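Local coordinates for protein ethylbenzene dehydrogenase alpha-subunit (Aromatoleum aromaticum, PDB 2IVF) that is a cofactor-bearing subunit of the molybdopterin oxidoreductase family, holding a molybdenum atom, two pterin guanosine dinucleotides and an iron-sulfur cluster, at residues D118-Y122 and S240-D246; A167-A171 and L693-V698; M494-A499 and E742-I746; P835-G839 and G968-S972; I886-A892 and I903-T907. All coordinates share one frame; numbering follows the deposited sequence.

Contacts 1, 2 and 4 are mostly buried, whereas contacts 3 and 5 have more residues at the surface. Contacts 4 and 5 reach the same sheet through neighbouring strands 969-975 and 891-895, their nearest atoms about 7 Å apart, and contact 5 is nested within the chain loop closed by contact 4. Contacts 2 and 3, whose nearest atoms are about 11 Å apart, both use helices, but contact 2 is apolar between two helices and contact 3 rests on one glutamate carboxylate. Contact 1 mixes tyrosine-carboxylate chemistry with apolar packing, while main-chain hydrogen bonds carry much of contact 5 and a single one joins contact 4.

Contact 1: D118-Y122 and S240-D246; sequences DYVDY and SADNLLD. With GOL (glycerol), chain F.
Tyr119 and Tyr122 reach from a loop between strand 102-108 and helix 134-137 to Asp246 and Asp242 of a 3-10 turn, making a buried contact, part polar and part apolar, just ahead of strand 249-253. Tyr119 OH donates to Asp246 OD2 at 2.6 Å. The carboxylate oxygen lies at the ring edge and takes the bond on its syn lone pair, and the ring and carboxylate planes stand 90° apart. Tyr119 CD2 lies 3.9 Å from Leu245 CD1. The same methyl meets Val120 CG2 at 3.8 Å and packs against Val120 N, a buried amide for which the model offers no partner.

Asp242 has its carboxylate folded between its own backbone N and carbonyl carbon (chi1 57°), where Ser240 OG donates to OD1 at 2.6 Å. A water bridges the loop to it, donating to Val120 O at 2.8 Å and to Asp242 OD2 at 2.7 Å. Tyr122 OH donates to O1 of a glycerol, probably from the crystallisation liquor, at 2.7 Å, and this O1 donates to Asp242 OD2 at a very short 2.5 Å, bridging tyrosine and carboxylate. Asp121 forms a salt bridge with Arg233 of the beta-subunit chain. Successive i to i+3 backbone bonds, beginning with Asn243 N to Ser240 O, identify the second partner as a 3-10 turn leading into the four-stranded parallel sheet of this molybdopterin oxidoreductase.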
# COMPACT_ATOMS: atom_id res chain seq x y z
N ASP A 118 -6.79 -22.89 -18.47
CA ASP A 118 -6.64 -21.80 -19.39
C ASP A 118 -6.37 -20.45 -18.74
O ASP A 118 -6.11 -19.48 -19.43
CB ASP A 118 -7.91 -21.67 -20.26
CG ASP A 118 -8.18 -22.90 -21.09
OD1 ASP A 118 -7.23 -23.45 -21.69
OD2 ASP A 118 -9.36 -23.31 -21.12
N TYR A 119 -6.51 -20.35 -17.43
CA TYR A 119 -6.43 -19.08 -16.76
C TYR A 119 -5.15 -18.99 -15.92
O TYR A 119 -4.51 -20.02 -15.64
CB TYR A 119 -7.68 -18.85 -15.87
CG TYR A 119 -8.93 -18.54 -16.68
CD1 TYR A 119 -9.71 -19.57 -17.22
CD2 TYR A 119 -9.34 -17.23 -16.89
CE1 TYR A 119 -10.85 -19.29 -17.96
CE2 TYR A 119 -10.50 -16.94 -17.64
CZ TYR A 119 -11.27 -18.01 -18.16
OH TYR A 119 -12.42 -17.80 -18.92
N VAL A 120 -4.81 -17.77 -15.54
CA VAL A 120 -3.69 -17.51 -14.67
C VAL A 120 -4.13 -17.73 -13.24
O VAL A 120 -5.27 -17.40 -12.86
CB VAL A 120 -3.19 -16.06 -14.83
CG1 VAL A 120 -2.04 -15.76 -13.83
CG2 VAL A 120 -2.80 -15.77 -16.33
N ASP A 121 -3.24 -18.30 -12.44
CA ASP A 121 -3.52 -18.48 -11.02
C ASP A 121 -3.42 -17.15 -10.28
O ASP A 121 -3.19 -16.08 -10.88
CB ASP A 121 -2.64 -19.60 -10.41
CG ASP A 121 -1.13 -19.27 -10.39
OD1 ASP A 121 -0.76 -18.09 -10.30
OD2 ASP A 121 -0.28 -20.22 -10.50
N TYR A 122 -3.74 -17.21 -8.99
CA TYR A 122 -3.80 -16.00 -8.18
C TYR A 122 -2.46 -15.80 -7.41
O TYR A 122 -2.35 -14.85 -6.62
CB TYR A 122 -4.94 -16.05 -7.17
CG TYR A 122 -6.31 -15.79 -7.71
CD1 TYR A 122 -6.98 -16.76 -8.42
CD2 TYR A 122 -6.98 -14.57 -7.45
CE1 TYR A 122 -8.27 -16.53 -8.91
CE2 TYR A 122 -8.28 -14.33 -7.95
CZ TYR A 122 -8.92 -15.32 -8.65
OH TYR A 122 -10.19 -15.15 -9.14
N SER A 240 -14.48 -11.57 -10.45
CA SER A 240 -13.22 -11.97 -9.89
C SER A 240 -12.12 -11.46 -10.83
O SER A 240 -12.36 -11.32 -12.02
CB SER A 240 -13.13 -13.48 -9.73
OG SER A 240 -13.34 -14.21 -10.95
N ALA A 241 -10.93 -11.24 -10.29
CA ALA A 241 -9.89 -10.51 -11.04
C ALA A 241 -9.51 -11.20 -12.34
O ALA A 241 -9.09 -10.50 -13.30
CB ALA A 241 -8.67 -10.26 -10.18
N ASP A 242 -9.63 -12.53 -12.37
CA ASP A 242 -9.26 -13.31 -13.57
C ASP A 242 -10.28 -13.11 -14.70
O ASP A 242 -9.98 -13.44 -15.84
CB ASP A 242 -9.03 -14.80 -13.27
CG ASP A 242 -10.24 -15.50 -12.62
OD1 ASP A 242 -11.21 -14.79 -12.29
OD2 ASP A 242 -10.17 -16.74 -12.37
N ASN A 243 -11.43 -12.48 -14.39
CA ASN A 243 -12.42 -12.07 -15.41
C ASN A 243 -11.79 -11.12 -16.44
O ASN A 243 -12.16 -11.14 -17.62
CB ASN A 243 -13.61 -11.38 -14.77
CG ASN A 243 -14.75 -11.10 -15.75
OD1 ASN A 243 -15.20 -11.99 -16.46
ND2 ASN A 243 -15.24 -9.86 -15.76
N LEU A 244 -10.79 -10.35 -16.02
CA LEU A 244 -10.07 -9.47 -16.96
C LEU A 244 -9.41 -10.24 -18.08
O LEU A 244 -9.21 -9.71 -19.17
CB LEU A 244 -8.99 -8.65 -16.24
CG LEU A 244 -9.34 -7.60 -15.20
CD1 LEU A 244 -8.07 -6.79 -14.86
CD2 LEU A 244 -10.50 -6.71 -15.68
N LEU A 245 -9.08 -11.50 -17.84
CA LEU A 245 -8.47 -12.30 -18.88
C LEU A 245 -9.42 -12.66 -20.03
O LEU A 245 -8.98 -13.14 -21.07
CB LEU A 245 -7.91 -13.54 -18.28
CG LEU A 245 -6.76 -13.32 -17.30
CD1 LEU A 245 -6.41 -14.65 -16.62
CD2 LEU A 245 -5.56 -12.71 -18.05
N ASP A 246 -10.72 -12.43 -19.81
CA ASP A 246 -11.73 -12.58 -20.83
C ASP A 246 -12.20 -11.27 -21.50
O ASP A 246 -13.06 -11.31 -22.36
CB ASP A 246 -12.94 -13.29 -20.22
CG ASP A 246 -12.67 -14.77 -19.96
OD1 ASP A 246 -11.98 -15.37 -20.80
OD2 ASP A 246 -13.19 -15.31 -18.98
C1 GOL F . -12.62 -17.57 -10.30
O1 GOL F . -11.21 -17.45 -10.24
C2 GOL F . -13.17 -18.76 -9.52
O2 GOL F . -12.26 -19.83 -9.42
C3 GOL F . -13.48 -18.40 -8.10
O3 GOL F . -13.88 -19.55 -7.40
O HOH W 1 -7.89 -18.14 -12.44

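Contact 2: A167-A171 and L693-V698; sequences AGDIA and LILKKV
Ala167 and Ala171, one turn apart on helix 163-181, face Ile694, Lys697 and Val698 of helix 687-704. The axes of the two short segments approach to 8.3 Å with a signed crossing angle of -60°.

Apolar contacts come first. Ala171 CB lies 3.6 Å from Val698 CG2 and 3.5 Å from Val698 N, so the small methyl sits directly on the partner helix backbone. Ala167 CB rests 4.1 Å from Leu693 CG. Deeper in, the two branched chains of Ile170 and Ile694 meet through their CG2 methyls at 3.9 Å; in both, CG2 is anti to the backbone N, and the CD1 ends also come near each other. The aliphatic stem of Lys697 belongs to the same apolar seam: its CB is 3.9 Å from Ala171 CB, and its CG is 3.9 Å from Ala167 CB.

The polar interactions are those of the lysine's amino end, which a bend at chi2 (-76°) carries away from these alanines to salt bridges with Asp164 and Glu700.

Ile170 and Ile694 continue inward onto Phe633 of strand 631-636 and Leu650 of strand 648-651, while Val698 also touches Leu723 of helix 723-727. The helix pair therefore packs on the six-stranded mixed sheet.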
# COMPACT_ATOMS: atom_id res chain seq x y z
N ALA A 167 -13.66 -0.92 31.63
CA ALA A 167 -14.98 -1.46 31.25
C ALA A 167 -16.07 -0.96 32.18
O ALA A 167 -17.19 -0.72 31.74
CB ALA A 167 -14.94 -2.99 31.22
N GLY A 168 -15.75 -0.80 33.46
CA GLY A 168 -16.67 -0.23 34.44
C GLY A 168 -17.08 1.21 34.13
O GLY A 168 -18.26 1.56 34.21
N ASP A 169 -16.11 2.04 33.76
CA ASP A 169 -16.44 3.44 33.43
C ASP A 169 -17.29 3.48 32.19
O ASP A 169 -18.21 4.28 32.08
CB ASP A 169 -15.20 4.29 33.15
CG ASP A 169 -14.36 4.56 34.39
OD1 ASP A 169 -14.80 4.23 35.51
OD2 ASP A 169 -13.26 5.11 34.21
N ILE A 170 -16.95 2.63 31.23
CA ILE A 170 -17.73 2.59 30.01
C ILE A 170 -19.17 2.18 30.30
O ILE A 170 -20.12 2.79 29.79
CB ILE A 170 -17.12 1.63 28.98
CG1 ILE A 170 -15.76 2.17 28.53
CG2 ILE A 170 -18.09 1.44 27.82
CD1 ILE A 170 -14.86 1.15 27.82
N ALA A 171 -19.33 1.14 31.12
CA ALA A 171 -20.65 0.64 31.45
C ALA A 171 -21.47 1.67 32.18
O ALA A 171 -22.66 1.84 31.94
CB ALA A 171 -20.52 -0.59 32.32
N LEU A 693 -17.13 -8.24 27.96
CA LEU A 693 -16.81 -7.75 29.29
C LEU A 693 -17.52 -6.44 29.58
O LEU A 693 -18.06 -6.28 30.65
CB LEU A 693 -15.30 -7.56 29.45
CG LEU A 693 -14.78 -7.04 30.81
CD1 LEU A 693 -15.33 -7.86 32.01
CD2 LEU A 693 -13.26 -7.12 30.73
N ILE A 694 -17.52 -5.53 28.61
CA ILE A 694 -18.31 -4.30 28.76
C ILE A 694 -19.76 -4.64 29.08
O ILE A 694 -20.35 -4.15 30.08
CB ILE A 694 -18.25 -3.42 27.50
CG1 ILE A 694 -16.84 -2.86 27.33
CG2 ILE A 694 -19.31 -2.31 27.61
CD1 ILE A 694 -16.52 -2.20 26.00
N LEU A 695 -20.35 -5.53 28.29
CA LEU A 695 -21.74 -5.91 28.54
C LEU A 695 -21.98 -6.60 29.91
O LEU A 695 -23.01 -6.38 30.52
CB LEU A 695 -22.29 -6.76 27.38
CG LEU A 695 -22.39 -6.02 26.07
CD1 LEU A 695 -22.96 -6.94 24.99
CD2 LEU A 695 -23.23 -4.74 26.23
N LYS A 696 -21.06 -7.43 30.38
CA LYS A 696 -21.17 -8.04 31.70
C LYS A 696 -21.17 -6.93 32.74
O LYS A 696 -22.04 -6.87 33.61
CB LYS A 696 -19.97 -8.98 31.91
CG LYS A 696 -19.95 -9.81 33.20
CD LYS A 696 -18.63 -10.58 33.33
CE LYS A 696 -18.45 -11.33 34.66
NZ LYS A 696 -17.88 -10.47 35.80
N LYS A 697 -20.23 -6.00 32.58
CA LYS A 697 -20.11 -4.84 33.47
C LYS A 697 -21.34 -3.96 33.45
O LYS A 697 -21.73 -3.47 34.47
CB LYS A 697 -18.90 -4.00 33.11
CG LYS A 697 -17.59 -4.66 33.49
CD LYS A 697 -17.34 -4.56 34.96
CE LYS A 697 -16.15 -5.39 35.38
NZ LYS A 697 -16.25 -5.80 36.81
N VAL A 698 -21.94 -3.78 32.29
CA VAL A 698 -23.20 -3.06 32.21
C VAL A 698 -24.24 -3.71 33.11
O VAL A 698 -24.89 -3.03 33.91
CB VAL A 698 -23.69 -2.95 30.76
CG1 VAL A 698 -25.09 -2.55 30.69
CG2 VAL A 698 -22.80 -1.99 29.97

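Contact 3: M494-A499 and E742-I746; sequences MSKPTA and EMVDI
Thr498 meets the carboxylate of Glu742 with two donors that converge on a single oxygen. Thr498 N donates to Glu742 OE2 at 2.8 Å, with an N-H...O angle of 169°, and OE2 accepts it on its syn lone pair. Thr498 OG1 donates to the same OE2 at 2.8 Å, also from the syn side but 33° out of the carboxylate plane. The bend of Glu742 at chi2 (61°), following an extended first torsion, brings the carboxylate round to the loop.

The other oxygen is satisfied by water. A single water donates to Glu742 OE1 at 2.7 Å and to Asp745 OD2 at 2.6 Å, and accepts from Ala499 N at 2.9 Å. It thus links the loop to two side chains one turn apart on the helix. Asp745 OD1 forms a salt bridge with Arg748.

Apolar groups flank the carboxylate: Pro497 CB lies 3.6 Å from Glu742 OE1, and Met494 CE 3.4 Å from OE2. The same methionine methyl meets Ile746 CD1 tip to tip at 3.9 Å. The motif is a buried helix glutamate, one oxygen of which takes both the backbone N-H and the hydroxyl of a loop threonine, joining loop 494-499 to helix 736-749.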
# COMPACT_ATOMS: atom_id res chain seq x y z
N MET A 494 -28.30 -13.52 15.47
CA MET A 494 -28.96 -14.73 15.91
C MET A 494 -29.00 -14.80 17.42
O MET A 494 -28.09 -14.34 18.09
CB MET A 494 -28.25 -15.95 15.37
CG MET A 494 -28.49 -16.13 13.89
SD MET A 494 -27.78 -17.67 13.24
CE MET A 494 -26.05 -17.56 13.71
N SER A 495 -30.05 -15.40 17.93
CA SER A 495 -30.19 -15.61 19.35
C SER A 495 -29.55 -16.92 19.81
O SER A 495 -29.33 -17.11 21.00
CB SER A 495 -31.65 -15.53 19.75
OG SER A 495 -32.38 -16.57 19.16
N LYS A 496 -29.24 -17.82 18.88
CA LYS A 496 -28.65 -19.10 19.23
C LYS A 496 -27.84 -19.61 18.06
O LYS A 496 -27.94 -19.06 16.96
CB LYS A 496 -29.74 -20.07 19.61
CG LYS A 496 -30.68 -20.42 18.52
CD LYS A 496 -31.92 -21.03 19.12
CE LYS A 496 -32.83 -21.55 18.02
NZ LYS A 496 -33.91 -22.43 18.56
N PRO A 497 -26.99 -20.63 18.28
CA PRO A 497 -26.18 -21.07 17.15
C PRO A 497 -26.97 -21.61 15.95
O PRO A 497 -28.09 -22.09 16.07
CB PRO A 497 -25.31 -22.19 17.76
CG PRO A 497 -25.30 -21.91 19.22
CD PRO A 497 -26.67 -21.39 19.50
N THR A 498 -26.32 -21.55 14.80
CA THR A 498 -26.82 -22.12 13.56
C THR A 498 -27.22 -23.57 13.73
O THR A 498 -28.30 -23.98 13.32
CB THR A 498 -25.71 -22.04 12.46
OG1 THR A 498 -25.39 -20.68 12.20
CG2 THR A 498 -26.15 -22.75 11.16
N ALA A 499 -26.34 -24.36 14.35
CA ALA A 499 -26.61 -25.77 14.62
C ALA A 499 -27.82 -26.00 15.54
O ALA A 499 -28.31 -27.10 15.65
CB ALA A 499 -25.39 -26.40 15.22
N GLU A 742 -18.51 -20.75 14.69
CA GLU A 742 -19.88 -20.40 14.33
C GLU A 742 -19.97 -19.80 12.92
O GLU A 742 -20.91 -20.11 12.17
CB GLU A 742 -20.47 -19.43 15.35
CG GLU A 742 -21.90 -19.05 15.07
CD GLU A 742 -22.85 -20.20 15.08
OE1 GLU A 742 -22.56 -21.25 15.69
OE2 GLU A 742 -23.93 -20.05 14.47
N MET A 743 -19.02 -18.95 12.57
CA MET A 743 -18.99 -18.39 11.21
C MET A 743 -18.79 -19.47 10.19
O MET A 743 -19.33 -19.39 9.11
CB MET A 743 -17.91 -17.37 11.06
CG MET A 743 -18.19 -16.09 11.76
SD MET A 743 -16.93 -14.92 11.36
CE MET A 743 -17.76 -13.46 11.99
N VAL A 744 -18.00 -20.51 10.52
CA VAL A 744 -17.81 -21.61 9.57
C VAL A 744 -19.15 -22.32 9.39
O VAL A 744 -19.54 -22.64 8.28
CB VAL A 744 -16.71 -22.57 10.00
CG1 VAL A 744 -16.77 -23.86 9.17
CG2 VAL A 744 -15.34 -21.88 9.87
N ASP A 745 -19.88 -22.55 10.47
CA ASP A 745 -21.21 -23.19 10.42
C ASP A 745 -22.20 -22.36 9.61
O ASP A 745 -23.02 -22.90 8.88
CB ASP A 745 -21.77 -23.39 11.81
CG ASP A 745 -21.31 -24.69 12.46
OD1 ASP A 745 -20.51 -25.44 11.83
OD2 ASP A 745 -21.78 -24.95 13.58
N ILE A 746 -22.14 -21.06 9.80
CA ILE A 746 -22.98 -20.13 9.04
C ILE A 746 -22.64 -20.27 7.55
O ILE A 746 -23.54 -20.47 6.76
CB ILE A 746 -22.78 -18.67 9.49
CG1 ILE A 746 -23.34 -18.44 10.90
CG2 ILE A 746 -23.37 -17.70 8.42
CD1 ILE A 746 -22.85 -17.13 11.55
O HOH W 2 -23.58 -23.64 15.00

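Contact 4: P835-G839 and G968-S972; sequences PMVGG and GVRVS
Arg970 and Val969 receive a type II beta turn, Met836 to Gly839, beside the start of strand 969-975 in a closed six-stranded sheet, consistent with the double-psi beta-barrel of the dinucleotide-binding domain. Gly838 takes the third position of the turn with positive phi (98°).

Arg970 is the residue most buried by the contact. Its backbone N donates to Val837 O at 2.9 Å with an N-H...O angle of 164°, tying turn to strand. The Gly839 carbonyl points its oxygen at the Arg970 stem, 3.3 Å from both CB and CG. A bend at chi2 (-49°) then turns the guanidinium toward Met836, whose CG sits 3.9 Å above one face, offset toward the rim, while Met836 CE comes within 3.7 Å of NH1. The thioether chain lies across the flat group, and NH1 is hydrogen-bonded to His841 O, which helps fix the guanidinium.

Val837 and Val969 fill the other flank. Val837 CG1 touches Val969 CG2 at 3.8 Å, and Val969 also packs on Ile845 of strand 843-846.

One water closes the polar side: it donates to the carbonyls of Pro835 and Gly968 and accepts from Arg970 NE at 2.7 Å.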
# COMPACT_ATOMS: atom_id res chain seq x y z
N PRO A 835 -19.44 20.76 -7.97
CA PRO A 835 -19.76 22.00 -7.28
C PRO A 835 -18.51 22.65 -6.68
O PRO A 835 -17.54 21.95 -6.41
CB PRO A 835 -20.70 21.52 -6.20
CG PRO A 835 -21.40 20.40 -6.81
CD PRO A 835 -20.28 19.66 -7.48
N MET A 836 -18.52 23.96 -6.54
CA MET A 836 -17.38 24.70 -6.01
C MET A 836 -17.34 24.60 -4.49
O MET A 836 -17.40 25.58 -3.76
CB MET A 836 -17.41 26.17 -6.51
CG MET A 836 -16.96 26.25 -8.00
SD MET A 836 -16.98 27.92 -8.64
CE MET A 836 -15.33 28.41 -8.10
N VAL A 837 -17.27 23.36 -4.01
CA VAL A 837 -17.15 23.08 -2.59
C VAL A 837 -15.82 23.67 -2.08
O VAL A 837 -14.76 23.35 -2.61
CB VAL A 837 -17.13 21.58 -2.31
CG1 VAL A 837 -17.13 21.31 -0.79
CG2 VAL A 837 -18.29 20.82 -3.06
N GLY A 838 -15.90 24.49 -1.02
CA GLY A 838 -14.75 25.16 -0.46
C GLY A 838 -14.58 26.59 -0.94
O GLY A 838 -13.78 27.33 -0.39
N GLY A 839 -15.30 26.97 -1.99
CA GLY A 839 -15.24 28.36 -2.49
C GLY A 839 -14.50 28.37 -3.80
O GLY A 839 -14.17 27.33 -4.36
N GLY A 968 -12.44 16.64 -5.82
CA GLY A 968 -12.67 17.82 -6.61
C GLY A 968 -13.00 19.04 -5.77
O GLY A 968 -13.29 20.09 -6.30
N VAL A 969 -12.96 18.89 -4.45
CA VAL A 969 -13.09 20.04 -3.58
C VAL A 969 -12.03 21.07 -3.98
O VAL A 969 -10.92 20.73 -4.43
CB VAL A 969 -13.01 19.64 -2.11
CG1 VAL A 969 -12.80 20.89 -1.17
CG2 VAL A 969 -14.33 18.90 -1.74
N ARG A 970 -12.40 22.33 -3.84
CA ARG A 970 -11.51 23.40 -4.20
C ARG A 970 -10.56 23.73 -3.07
O ARG A 970 -10.97 23.93 -1.93
CB ARG A 970 -12.32 24.65 -4.53
CG ARG A 970 -13.23 24.49 -5.75
CD ARG A 970 -12.53 23.89 -6.96
NE ARG A 970 -13.32 23.90 -8.19
CZ ARG A 970 -13.34 24.91 -9.09
NH1 ARG A 970 -12.64 26.03 -8.92
NH2 ARG A 970 -14.08 24.82 -10.19
N VAL A 971 -9.29 23.88 -3.42
CA VAL A 971 -8.29 24.39 -2.51
C VAL A 971 -7.39 25.38 -3.23
O VAL A 971 -7.28 25.32 -4.44
CB VAL A 971 -7.42 23.29 -1.92
CG1 VAL A 971 -8.32 22.33 -1.13
CG2 VAL A 971 -6.58 22.57 -3.01
N SER A 972 -6.83 26.31 -2.46
CA SER A 972 -5.71 27.14 -2.89
C SER A 972 -4.44 26.57 -2.25
O SER A 972 -4.52 25.90 -1.24
CB SER A 972 -5.95 28.57 -2.43
OG SER A 972 -6.75 29.30 -3.35
O HOH W 3 -14.94 21.87 -7.55

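Contact 5: I886-A892 and I903-T907; sequences IKDGDMA and IMVRT
Asp888 and Thr907 clasp one end of the beta hairpin formed by strands 891-895 and 900-908. The first torsion sets Asp888 CG anti to the backbone N (chi1 -173°), swinging the side chain over Thr907. From the base outward, Asp888 CB lies 3.3 Å from Thr907 OG1, and CG is 3.9 Å from that hydroxyl and almost as near Thr907 N. OD1 accepts from Thr907 N at 3.1 Å, on the anti side and 33° out of the carboxylate plane, touches Arg906 CA, and also forms a salt bridge with Arg869. OD2 makes a weak hydrogen bond to Gln134 of the beta-subunit chain.

Gly889 and Asp890 both face Val905: Gly889 N donates to Val905 O, and Val905 N donates to Asp890 O at 2.7 Å. With the positive phi of Gly889 (88°), which is also the third residue of a type II turn from Lys887 to Asp890, this matches a G1 beta bulge. Asp890 OD2 holds that turn by accepting from Lys887 N at 2.6 Å, met from above the carboxylate plane. Beyond the bulge, Ala892 and Ile903 are a hydrogen-bonded antiparallel pair, with Ala892 N to Ile903 O at 2.8 Å, and Met891 with Met904 is a non-hydrogen-bonded pair.

Apolar groups divide between the faces. Val905 CG2 presses on Ala892 CB at 3.4 Å, a close methyl-methyl approach, and Ile886 CG2 lies 3.8 Å from Val905 CG2. Met891 CE and Met904 CE meet on the other face, also close.

Ile886 and Ala892 pack on Ile973 of strand 969-975, Val905 on Met876 of strand 873-877, and Thr907 on Ala881 of helix 878-883.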
# COMPACT_ATOMS: atom_id res chain seq x y z
N ILE A 886 7.18 27.15 -5.19
CA ILE A 886 7.25 25.95 -4.34
C ILE A 886 8.14 24.93 -5.02
O ILE A 886 8.02 24.71 -6.23
CB ILE A 886 5.83 25.35 -4.15
CG1 ILE A 886 4.95 26.28 -3.30
CG2 ILE A 886 5.85 23.96 -3.52
CD1 ILE A 886 3.49 25.85 -3.23
N LYS A 887 9.05 24.32 -4.26
CA LYS A 887 9.92 23.27 -4.79
C LYS A 887 9.54 21.94 -4.14
O LYS A 887 8.90 21.90 -3.10
CB LYS A 887 11.38 23.59 -4.45
CG LYS A 887 12.01 24.66 -5.28
CD LYS A 887 13.34 25.14 -4.67
CE LYS A 887 14.17 25.85 -5.77
NZ LYS A 887 15.04 26.97 -5.27
N ASP A 888 9.90 20.86 -4.80
CA ASP A 888 9.75 19.53 -4.23
C ASP A 888 10.36 19.51 -2.81
O ASP A 888 11.47 20.00 -2.58
CB ASP A 888 10.44 18.53 -5.14
CG ASP A 888 10.20 17.09 -4.73
OD1 ASP A 888 9.06 16.68 -4.52
OD2 ASP A 888 11.17 16.33 -4.64
N GLY A 889 9.63 18.96 -1.86
CA GLY A 889 10.11 18.88 -0.46
C GLY A 889 9.78 20.09 0.39
O GLY A 889 9.92 20.05 1.60
N ASP A 890 9.38 21.18 -0.23
CA ASP A 890 8.86 22.32 0.53
C ASP A 890 7.59 21.90 1.27
O ASP A 890 6.92 20.95 0.89
CB ASP A 890 8.50 23.50 -0.37
CG ASP A 890 9.68 24.26 -0.83
OD1 ASP A 890 10.76 24.18 -0.20
OD2 ASP A 890 9.52 25.02 -1.79
N MET A 891 7.29 22.62 2.33
CA MET A 891 5.95 22.55 2.93
C MET A 891 5.05 23.56 2.21
O MET A 891 5.49 24.57 1.69
CB MET A 891 5.97 22.92 4.41
CG MET A 891 6.83 22.05 5.24
SD MET A 891 6.21 20.38 5.25
CE MET A 891 7.78 19.62 5.04
N ALA A 892 3.75 23.27 2.22
CA ALA A 892 2.75 24.12 1.63
C ALA A 892 1.55 24.17 2.53
O ALA A 892 1.31 23.23 3.29
CB ALA A 892 2.38 23.58 0.24
N ILE A 903 1.25 20.61 4.58
CA ILE A 903 1.63 19.33 4.04
C ILE A 903 2.88 19.50 3.21
O ILE A 903 3.09 20.58 2.65
CB ILE A 903 0.46 18.80 3.21
CG1 ILE A 903 0.62 17.32 2.93
CG2 ILE A 903 0.26 19.68 1.99
CD1 ILE A 903 -0.72 16.65 2.47
N MET A 904 3.73 18.47 3.19
CA MET A 904 4.93 18.46 2.36
C MET A 904 4.57 18.26 0.90
O MET A 904 3.69 17.46 0.59
CB MET A 904 5.89 17.37 2.80
CG MET A 904 7.08 17.15 1.82
SD MET A 904 8.24 15.94 2.43
CE MET A 904 9.19 16.90 3.62
N VAL A 905 5.30 18.92 0.01
CA VAL A 905 4.99 18.92 -1.39
C VAL A 905 5.89 17.93 -2.12
O VAL A 905 7.10 17.85 -1.90
CB VAL A 905 5.18 20.31 -2.02
CG1 VAL A 905 5.00 20.25 -3.57
CG2 VAL A 905 4.20 21.30 -1.41
N ARG A 906 5.24 17.12 -2.93
CA ARG A 906 5.91 16.35 -3.98
C ARG A 906 5.54 16.96 -5.32
O ARG A 906 4.38 17.10 -5.62
CB ARG A 906 5.40 14.93 -3.93
CG ARG A 906 5.69 14.09 -5.20
CD ARG A 906 5.40 12.62 -4.94
NE ARG A 906 6.47 12.00 -4.20
CZ ARG A 906 6.32 11.16 -3.20
NH1 ARG A 906 5.13 10.82 -2.75
NH2 ARG A 906 7.41 10.69 -2.62
N THR A 907 6.52 17.32 -6.15
CA THR A 907 6.20 17.84 -7.49
C THR A 907 6.37 16.72 -8.49
O THR A 907 7.31 15.95 -8.38
CB THR A 907 7.10 19.02 -7.87
OG1 THR A 907 8.47 18.62 -7.84
CG2 THR A 907 6.92 20.16 -6.90